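Local structure of transcription termination factor NusA (Planctomyces limnophilus, 4MTN) at residues L254-V258 and D269-C273; A261-S265 and N298-A302; Q321-V326 and V344-L349; F351-S355 and A380-S384. The protein probably takes part in both transcription termination and antitermination, binding the core enzyme of RNA polymerase and the nascent RNA. All coordinates share one frame; numbering follows the deposited sequence.

Contact 1: residues L254-V258 and D269-C273; sequences LQVLV and DVILC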
# COMPACT_ATOMS: atom_id res chain seq x y z
N LEU A 254 -15.64 9.38 -17.07
CA LEU A 254 -16.30 9.14 -15.78
C LEU A 254 -17.80 8.95 -15.96
O LEU A 254 -18.48 8.45 -15.06
CB LEU A 254 -16.01 10.28 -14.80
CG LEU A 254 -14.63 10.30 -14.13
CD1 LEU A 254 -13.57 10.86 -15.06
CD2 LEU A 254 -14.68 11.08 -12.83
N GLN A 255 -18.32 9.35 -17.11
CA GLN A 255 -19.73 9.15 -17.42
C GLN A 255 -20.00 7.67 -17.68
O GLN A 255 -21.15 7.22 -17.66
CB GLN A 255 -20.15 9.99 -18.63
CG GLN A 255 -20.06 11.49 -18.40
CD GLN A 255 -21.04 11.98 -17.35
OE1 GLN A 255 -22.09 11.38 -17.14
NE2 GLN A 255 -20.69 13.07 -16.67
N VAL A 256 -18.93 6.93 -17.93
CA VAL A 256 -19.01 5.49 -18.18
C VAL A 256 -18.48 4.72 -16.98
O VAL A 256 -19.19 3.90 -16.40
CB VAL A 256 -18.22 5.09 -19.44
CG1 VAL A 256 -18.37 3.60 -19.69
CG2 VAL A 256 -18.69 5.89 -20.64
N LEU A 257 -17.22 4.95 -16.65
CA LEU A 257 -16.54 4.26 -15.55
C LEU A 257 -17.29 4.29 -14.22
O LEU A 257 -17.39 3.27 -13.54
CB LEU A 257 -15.14 4.86 -15.36
CG LEU A 257 -14.32 4.26 -14.21
CD1 LEU A 257 -14.09 2.78 -14.43
CD2 LEU A 257 -13.00 5.00 -14.06
N VAL A 258 -17.81 5.46 -13.84
CA VAL A 258 -18.47 5.59 -12.54
C VAL A 258 -19.77 4.77 -12.44
O VAL A 258 -19.95 4.06 -11.46
CB VAL A 258 -18.78 7.08 -12.21
CG1 VAL A 258 -19.68 7.18 -10.99
CG2 VAL A 258 -17.48 7.84 -11.99
N ASP A 269 -27.87 10.20 -13.09
CA ASP A 269 -26.97 11.26 -13.51
C ASP A 269 -25.61 11.18 -12.83
O ASP A 269 -25.50 10.76 -11.68
CB ASP A 269 -27.59 12.63 -13.23
CG ASP A 269 -28.64 13.02 -14.25
OD1 ASP A 269 -28.51 12.60 -15.43
OD2 ASP A 269 -29.59 13.73 -13.88
N VAL A 270 -24.57 11.57 -13.55
CA VAL A 270 -23.22 11.66 -13.00
C VAL A 270 -22.72 13.10 -13.09
O VAL A 270 -22.51 13.63 -14.18
CB VAL A 270 -22.24 10.73 -13.73
CG1 VAL A 270 -20.82 10.97 -13.26
CG2 VAL A 270 -22.63 9.27 -13.53
N ILE A 271 -22.53 13.72 -11.93
CA ILE A 271 -22.13 15.12 -11.87
C ILE A 271 -20.71 15.27 -11.32
O ILE A 271 -20.39 14.75 -10.25
CB ILE A 271 -23.10 15.95 -11.01
CG1 ILE A 271 -24.54 15.75 -11.49
CG2 ILE A 271 -22.72 17.42 -11.03
CD1 ILE A 271 -25.58 16.45 -10.65
N LEU A 272 -19.87 15.99 -12.05
CA LEU A 272 -18.48 16.19 -11.65
C LEU A 272 -18.30 17.51 -10.90
O LEU A 272 -18.69 18.57 -11.39
CB LEU A 272 -17.56 16.16 -12.87
CG LEU A 272 -17.14 14.79 -13.43
CD1 LEU A 272 -18.30 14.08 -14.12
CD2 LEU A 272 -15.97 14.95 -14.38
N CYS A 273 -17.71 17.43 -9.72
CA CYS A 273 -17.39 18.62 -8.92
C CYS A 273 -15.89 18.70 -8.66
O CYS A 273 -15.43 18.29 -7.60
CB CYS A 273 -18.16 18.61 -7.60
SG CYS A 273 -19.95 18.42 -7.77
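Q255 of helix 254-261 reaches over to V270 and L272 on the edge strand 269-273. From CB the chain sets out with CG beside the backbone N, and a bend at chi2 (-65°) turns the amide toward the strand. CD then lies 3.9 Å from V270 O. OE1 comes to 3.5 Å from V270 CB, so the valine packs against the carbonyl end of the amide. NE2, at the tip, donates to V270 O at 3.1 Å along a fairly straight path (N-H...O 162°). The acceptor lies close to the amide plane of Q255, whereas the donor stands 36° above the carbonyl plane of V270. The same NE2 is 3.6 Å from L272 CD1. Two looser apolar pairs accompany this bond: L254 CD2 to L272 CD2, 4.4 Å, and V258 CG1 to V270 CG2, also 4.4 Å. L254 and V258 reach further, onto V279 and V281 of strand 278-282. Helix 254-261 is thus laid across the sheet at its edge. The order helix, two strands, two helices, strand running from residue 254 to 313 is that of a type II KH fold, as expected of the KH region of NusA.

Contact 2: residues A261-S265 and N298-A302; sequences AMQPS and NVRLA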
# COMPACT_ATOMS: atom_id res chain seq x y z
N ALA A 261 -18.70 1.25 -11.96
CA ALA A 261 -18.17 0.96 -10.64
C ALA A 261 -19.28 0.97 -9.58
O ALA A 261 -19.12 0.41 -8.50
CB ALA A 261 -17.09 1.96 -10.27
N MSE A 262 -20.40 1.60 -9.92
CA MSE A 262 -21.53 1.70 -8.99
C MSE A 262 -22.45 0.50 -9.07
O MSE A 262 -23.46 0.43 -8.36
CB MSE A 262 -22.32 2.99 -9.26
CG MSE A 262 -21.63 4.25 -8.78
SE MSE A 262 -21.30 4.24 -6.85
CE MSE A 262 -23.15 4.09 -6.24
N GLN A 263 -22.12 -0.45 -9.94
CA GLN A 263 -22.88 -1.69 -10.06
C GLN A 263 -22.88 -2.44 -8.73
O GLN A 263 -21.93 -2.32 -7.95
CB GLN A 263 -22.30 -2.57 -11.17
CG GLN A 263 -22.53 -2.03 -12.58
CD GLN A 263 -23.99 -2.07 -13.00
OE1 GLN A 263 -24.77 -2.88 -12.51
NE2 GLN A 263 -24.36 -1.18 -13.91
N PRO A 264 -23.94 -3.23 -8.45
CA PRO A 264 -25.12 -3.54 -9.26
C PRO A 264 -26.11 -2.39 -9.45
O PRO A 264 -26.95 -2.45 -10.35
CB PRO A 264 -25.79 -4.68 -8.48
CG PRO A 264 -24.76 -5.18 -7.52
CD PRO A 264 -23.94 -3.98 -7.19
N SER A 265 -26.02 -1.36 -8.61
CA SER A 265 -26.98 -0.26 -8.64
C SER A 265 -26.97 0.49 -9.98
O SER A 265 -25.93 0.58 -10.64
CB SER A 265 -26.71 0.72 -7.50
OG SER A 265 -25.49 1.40 -7.69
N ASN A 298 -20.01 -0.48 -0.95
CA ASN A 298 -20.12 -0.29 -2.39
C ASN A 298 -19.51 1.02 -2.89
O ASN A 298 -18.55 1.01 -3.66
CB ASN A 298 -21.59 -0.36 -2.82
CG ASN A 298 -21.75 -0.46 -4.33
OD1 ASN A 298 -21.02 -1.19 -5.00
ND2 ASN A 298 -22.70 0.30 -4.87
N VAL A 299 -20.08 2.14 -2.45
CA VAL A 299 -19.59 3.46 -2.85
C VAL A 299 -18.13 3.65 -2.46
O VAL A 299 -17.34 4.21 -3.23
CB VAL A 299 -20.43 4.59 -2.20
CG1 VAL A 299 -19.82 5.95 -2.49
CG2 VAL A 299 -21.86 4.53 -2.70
N ARG A 300 -17.77 3.18 -1.27
CA ARG A 300 -16.41 3.27 -0.76
C ARG A 300 -15.41 2.64 -1.72
O ARG A 300 -14.37 3.23 -2.02
CB ARG A 300 -16.32 2.59 0.61
CG ARG A 300 -15.08 2.92 1.42
CD ARG A 300 -15.04 2.08 2.68
NE ARG A 300 -16.36 1.95 3.28
CZ ARG A 300 -16.70 1.01 4.15
NH1 ARG A 300 -15.80 0.10 4.53
NH2 ARG A 300 -17.93 0.96 4.64
N LEU A 301 -15.73 1.44 -2.20
CA LEU A 301 -14.89 0.75 -3.16
C LEU A 301 -14.93 1.43 -4.53
O LEU A 301 -13.92 1.50 -5.23
CB LEU A 301 -15.30 -0.72 -3.29
CG LEU A 301 -15.00 -1.61 -2.08
CD1 LEU A 301 -15.54 -3.01 -2.30
CD2 LEU A 301 -13.51 -1.64 -1.81
N ALA A 302 -16.11 1.92 -4.90
CA ALA A 302 -16.29 2.61 -6.17
C ALA A 302 -15.48 3.90 -6.21
O ALA A 302 -15.04 4.34 -7.27
CB ALA A 302 -17.76 2.90 -6.42
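M262, present as selenomethionine, meets helix 297-306 because its chain is folded back by two successive turns, chi2 and chi3 both near -60°. N298 leaves the helix with CG anti to the backbone N (chi1 -168°), which carries its amide to the loop 261-265. The folded M262 chain spreads over the helix surface: SE rests 3.8 Å from A302 CB, and CE touches V299 CG2, also at 3.8 Å. The CE methyl additionally lies 4.1 Å from N298 ND2, so one side chain touches three residues on this side of the helix. A261 adds a close approach of small groups, its CB being 4.0 Å from A302 CB and its carbonyl O 3.5 Å from that same methyl. Two alanines facing each other let the backbones come near.

The amide of N298 sits among backbone carbonyls of the loop, with ND2 3.6 Å from M262 O. ND2 is bound by A291 O at the end of helix 285-292, which ties the two helices together, while OD1 receives a weak bond from K209 NZ. K209 also makes weak bonds to the carbonyls of A261 and Q263. A cis peptide between Q263 and P264 shapes the loop here.

On the sheet side, M262 and V299 both pack on V312, and A302 packs on I310, of strand 309-313. P264 and S265 touch L290 of helix 285-292, and K209 brings in strand 207-214.

Contact 3: residues Q321-V326 and V344-L349; sequences QLDQAV and VSQGFL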
# COMPACT_ATOMS: atom_id res chain seq x y z
N GLN A 321 -31.31 20.01 -0.92
CA GLN A 321 -29.96 20.30 -0.44
C GLN A 321 -29.45 21.62 -1.02
O GLN A 321 -28.73 22.36 -0.35
CB GLN A 321 -29.01 19.16 -0.81
CG GLN A 321 -27.85 18.98 0.16
CD GLN A 321 -28.25 18.21 1.40
OE1 GLN A 321 -29.18 17.41 1.37
NE2 GLN A 321 -27.53 18.43 2.49
N LEU A 322 -29.83 21.90 -2.26
CA LEU A 322 -29.40 23.13 -2.93
C LEU A 322 -30.06 24.36 -2.31
O LEU A 322 -29.42 25.40 -2.15
CB LEU A 322 -29.73 23.07 -4.43
CG LEU A 322 -29.20 21.89 -5.24
CD1 LEU A 322 -29.66 21.97 -6.68
CD2 LEU A 322 -27.68 21.79 -5.16
N ASP A 323 -31.33 24.23 -1.95
CA ASP A 323 -32.09 25.33 -1.37
C ASP A 323 -31.57 25.71 0.02
O ASP A 323 -31.43 26.89 0.34
CB ASP A 323 -33.58 24.98 -1.28
CG ASP A 323 -34.23 24.86 -2.65
OD1 ASP A 323 -33.84 25.62 -3.56
OD2 ASP A 323 -35.13 24.01 -2.81
N GLN A 324 -31.29 24.70 0.83
CA GLN A 324 -30.83 24.92 2.20
C GLN A 324 -29.39 25.44 2.23
O GLN A 324 -29.02 26.21 3.12
CB GLN A 324 -30.94 23.64 3.02
CG GLN A 324 -32.37 23.15 3.20
CD GLN A 324 -32.44 21.85 3.98
OE1 GLN A 324 -31.44 21.37 4.52
NE2 GLN A 324 -33.63 21.26 4.03
N ALA A 325 -28.59 25.01 1.27
CA ALA A 325 -27.18 25.39 1.21
C ALA A 325 -27.02 26.89 0.93
O ALA A 325 -26.09 27.52 1.44
CB ALA A 325 -26.45 24.57 0.17
N VAL A 326 -27.91 27.44 0.12
CA VAL A 326 -27.88 28.87 -0.19
C VAL A 326 -28.25 29.70 1.03
O VAL A 326 -27.58 30.69 1.35
CB VAL A 326 -28.83 29.21 -1.35
CG1 VAL A 326 -28.83 30.71 -1.61
CG2 VAL A 326 -28.43 28.46 -2.61
N VAL A 344 -22.92 26.73 -4.29
CA VAL A 344 -23.86 25.61 -4.38
C VAL A 344 -23.89 25.02 -5.79
O VAL A 344 -23.98 23.81 -5.96
CB VAL A 344 -25.28 26.05 -3.97
CG1 VAL A 344 -26.25 24.89 -4.07
CG2 VAL A 344 -25.27 26.61 -2.56
N SER A 345 -23.79 25.89 -6.78
CA SER A 345 -23.79 25.47 -8.18
C SER A 345 -22.53 24.67 -8.52
O SER A 345 -22.52 23.88 -9.47
CB SER A 345 -23.91 26.67 -9.11
OG SER A 345 -22.76 27.49 -9.03
N GLN A 346 -21.48 24.88 -7.74
CA GLN A 346 -20.20 24.22 -7.99
C GLN A 346 -20.04 22.95 -7.14
O GLN A 346 -18.99 22.31 -7.18
CB GLN A 346 -19.04 25.18 -7.73
CG GLN A 346 -17.84 24.94 -8.61
CD GLN A 346 -18.10 25.29 -10.06
OE1 GLN A 346 -18.96 26.12 -10.37
NE2 GLN A 346 -17.36 24.66 -10.97
N GLY A 347 -21.07 22.61 -6.38
CA GLY A 347 -21.08 21.37 -5.63
C GLY A 347 -20.89 21.50 -4.13
O GLY A 347 -20.84 20.50 -3.41
N PHE A 348 -20.79 22.73 -3.64
CA PHE A 348 -20.64 22.97 -2.21
C PHE A 348 -22.01 23.01 -1.53
O PHE A 348 -22.85 23.84 -1.86
CB PHE A 348 -19.89 24.27 -1.95
CG PHE A 348 -18.47 24.25 -2.45
CD1 PHE A 348 -17.44 23.84 -1.63
CD2 PHE A 348 -18.17 24.65 -3.74
CE1 PHE A 348 -16.13 23.82 -2.08
CE2 PHE A 348 -16.87 24.63 -4.21
CZ PHE A 348 -15.85 24.21 -3.37
N LEU A 349 -22.22 22.10 -0.58
CA LEU A 349 -23.51 21.98 0.08
C LEU A 349 -23.42 22.28 1.58
O LEU A 349 -24.00 23.25 2.06
CB LEU A 349 -24.08 20.58 -0.14
CG LEU A 349 -24.34 20.21 -1.60
CD1 LEU A 349 -24.79 18.76 -1.73
CD2 LEU A 349 -25.37 21.15 -2.22
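V344 and L349 pack on helix 316-330 through apolar contacts. The two methyls of V344 part company: CG1 meets L322 CD2 at 3.6 Å, while CG2 is shared by A325 CB at 3.6 Å and V326 CG2 at 3.7 Å. The V326 and V344 side chains cross at roughly a right angle. L349 uses both branches as well. Its CD2 lies 3.8 Å from L322 CD2, and its CD1 touches the aliphatic CG of Q321 at 3.6 Å; a bend at chi2 (81°) leads the rest of Q321 on from that point. L322 CD2 touches both the valine and the leucine, the three methyls making one small cluster.

Side chain against backbone is the second kind. A325 CB approaches L349 O at 3.4 Å, and the small alanine allows the chain after helix 337-345 to pass close to helix 316-330.

Within the second segment, backbone bonding shapes the turn. G347, with positive phi (106°), ends the helix in a Schellman motif, and its N bonds to V344 O at 3.2 Å. The chain reverses there, bringing L349 back beside V344. Helices 316-330 and 337-345, joined by a short loop and packed together, are consistent with a helix-hairpin-helix motif.

Contact 4: residues F351-S355 and A380-S384; sequences FEDLS and AERES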
# COMPACT_ATOMS: atom_id res chain seq x y z
N PHE A 351 -21.25 22.90 5.36
CA PHE A 351 -20.20 23.81 5.80
C PHE A 351 -18.84 23.11 5.80
O PHE A 351 -17.80 23.76 5.77
CB PHE A 351 -20.51 24.36 7.19
CG PHE A 351 -21.57 25.42 7.20
CD1 PHE A 351 -21.26 26.75 6.94
CD2 PHE A 351 -22.90 25.10 7.45
CE1 PHE A 351 -22.23 27.72 6.94
CE2 PHE A 351 -23.88 26.07 7.46
CZ PHE A 351 -23.55 27.39 7.20
N GLU A 352 -18.88 21.78 5.83
CA GLU A 352 -17.66 20.98 5.73
C GLU A 352 -17.01 21.19 4.37
O GLU A 352 -15.78 21.31 4.27
CB GLU A 352 -17.97 19.50 5.95
CG GLU A 352 -18.25 19.11 7.39
CD GLU A 352 -19.62 19.54 7.88
OE1 GLU A 352 -20.41 20.06 7.07
OE2 GLU A 352 -19.90 19.37 9.08
N ASP A 353 -17.83 21.23 3.33
CA ASP A 353 -17.34 21.42 1.97
C ASP A 353 -16.77 22.81 1.78
O ASP A 353 -15.81 23.00 1.03
CB ASP A 353 -18.47 21.17 0.96
CG ASP A 353 -19.15 19.83 1.16
OD1 ASP A 353 -18.50 18.90 1.67
OD2 ASP A 353 -20.34 19.72 0.81
N LEU A 354 -17.36 23.79 2.46
CA LEU A 354 -16.92 25.17 2.33
C LEU A 354 -15.62 25.41 3.10
O LEU A 354 -14.79 26.21 2.68
CB LEU A 354 -18.01 26.12 2.84
CG LEU A 354 -17.73 27.62 2.68
CD1 LEU A 354 -17.35 27.95 1.25
CD2 LEU A 354 -18.93 28.44 3.13
N SER A 355 -15.45 24.70 4.21
CA SER A 355 -14.27 24.87 5.05
C SER A 355 -13.02 24.31 4.38
O SER A 355 -11.91 24.78 4.63
CB SER A 355 -14.48 24.20 6.41
OG SER A 355 -14.73 22.82 6.26
N ALA A 380 -17.03 28.60 8.22
CA ALA A 380 -17.43 27.26 7.83
C ALA A 380 -16.88 26.22 8.79
O ALA A 380 -17.54 25.23 9.09
CB ALA A 380 -16.98 26.97 6.41
N GLU A 381 -15.66 26.44 9.27
CA GLU A 381 -15.04 25.55 10.24
C GLU A 381 -15.81 25.56 11.55
O GLU A 381 -16.11 24.50 12.12
CB GLU A 381 -13.58 25.94 10.48
CG GLU A 381 -12.65 25.64 9.32
CD GLU A 381 -11.23 26.11 9.57
OE1 GLU A 381 -11.00 26.80 10.58
OE2 GLU A 381 -10.35 25.79 8.75
N ARG A 382 -16.14 26.75 12.03
CA ARG A 382 -16.90 26.91 13.26
C ARG A 382 -18.30 26.32 13.14
O ARG A 382 -18.75 25.58 14.02
CB ARG A 382 -17.01 28.39 13.64
CG ARG A 382 -15.79 28.96 14.35
CD ARG A 382 -16.00 30.42 14.71
NE ARG A 382 -17.22 30.62 15.50
CZ ARG A 382 -17.28 30.53 16.83
NH1 ARG A 382 -16.18 30.24 17.52
NH2 ARG A 382 -18.42 30.73 17.46
N GLU A 383 -18.99 26.64 12.05
CA GLU A 383 -20.36 26.21 11.85
C GLU A 383 -20.45 24.70 11.66
O GLU A 383 -21.38 24.06 12.15
CB GLU A 383 -20.99 26.93 10.66
CG GLU A 383 -22.50 26.79 10.59
CD GLU A 383 -23.19 27.25 11.86
OE1 GLU A 383 -22.73 28.23 12.48
OE2 GLU A 383 -24.19 26.61 12.25
N SER A 384 -19.48 24.13 10.95
CA SER A 384 -19.41 22.68 10.79
C SER A 384 -19.19 22.02 12.14
O SER A 384 -19.78 20.98 12.44
CB SER A 384 -18.29 22.30 9.83
OG SER A 384 -17.93 20.94 9.99
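F351 and A380 meet in a helix pair of the helix-hairpin-helix domain: the short helix 351-355 packs against the long helix 370-399, nearly antiparallel at 152°, with segment axes 8.0 Å apart.

A CH-pi contact is the aromatic element. E383 CG lies over one face of the F351 ring, 3.4 Å from its centroid and almost on the ring normal. It reaches the ring because CG stands anti to the backbone N (chi1 -166°); the chain then bends at chi2, and the carboxylate turns away from the ring face.

Small side chains make the close helix approach. A380 CB fits against the short helix, 3.8 Å from L354 CB, 3.7 Å from S355 CB and 3.4 Å from F351 O. S355 CB also meets E381 CG, at 3.7 Å. Outside the two segments, I332 touches both F351 and L354, A328 of helix 316-330 touches F351, and I387 extends the apolar surface along helix 370-399.

Two hydrogen bonds, both involving E352, add to the apolar part. S355 OG donates back to E352 O at 2.7 Å within its own helix. The E352 side chain, bent at chi2, swings round to the other helix, where S384 OG donates to E352 OE2 at 2.7 Å, meeting the carboxylate from 61° above its plane.

In the fold
Contacts 1 and 2 lie in the KH region and use successive parts of the chain: helix 254-261 rests on the sheet edge in contact 1, and the loop that follows meets helix 297-306 in contact 2. Contact 1 is a surface contact with a hydrogen bond across it; contact 2 is buried and depends on alanines and selenomethionine. Contacts 3 and 4, both partly buried, join helices of the C-terminal region, the former mostly by aliphatic side chains, with no hydrogen bond across it, the latter also by CH-pi and serine-glutamate bonding. F348 packs against the backbone of D353, linking contacts 3 and 4, while C273 SG against G347 CA joins contacts 1 and 3.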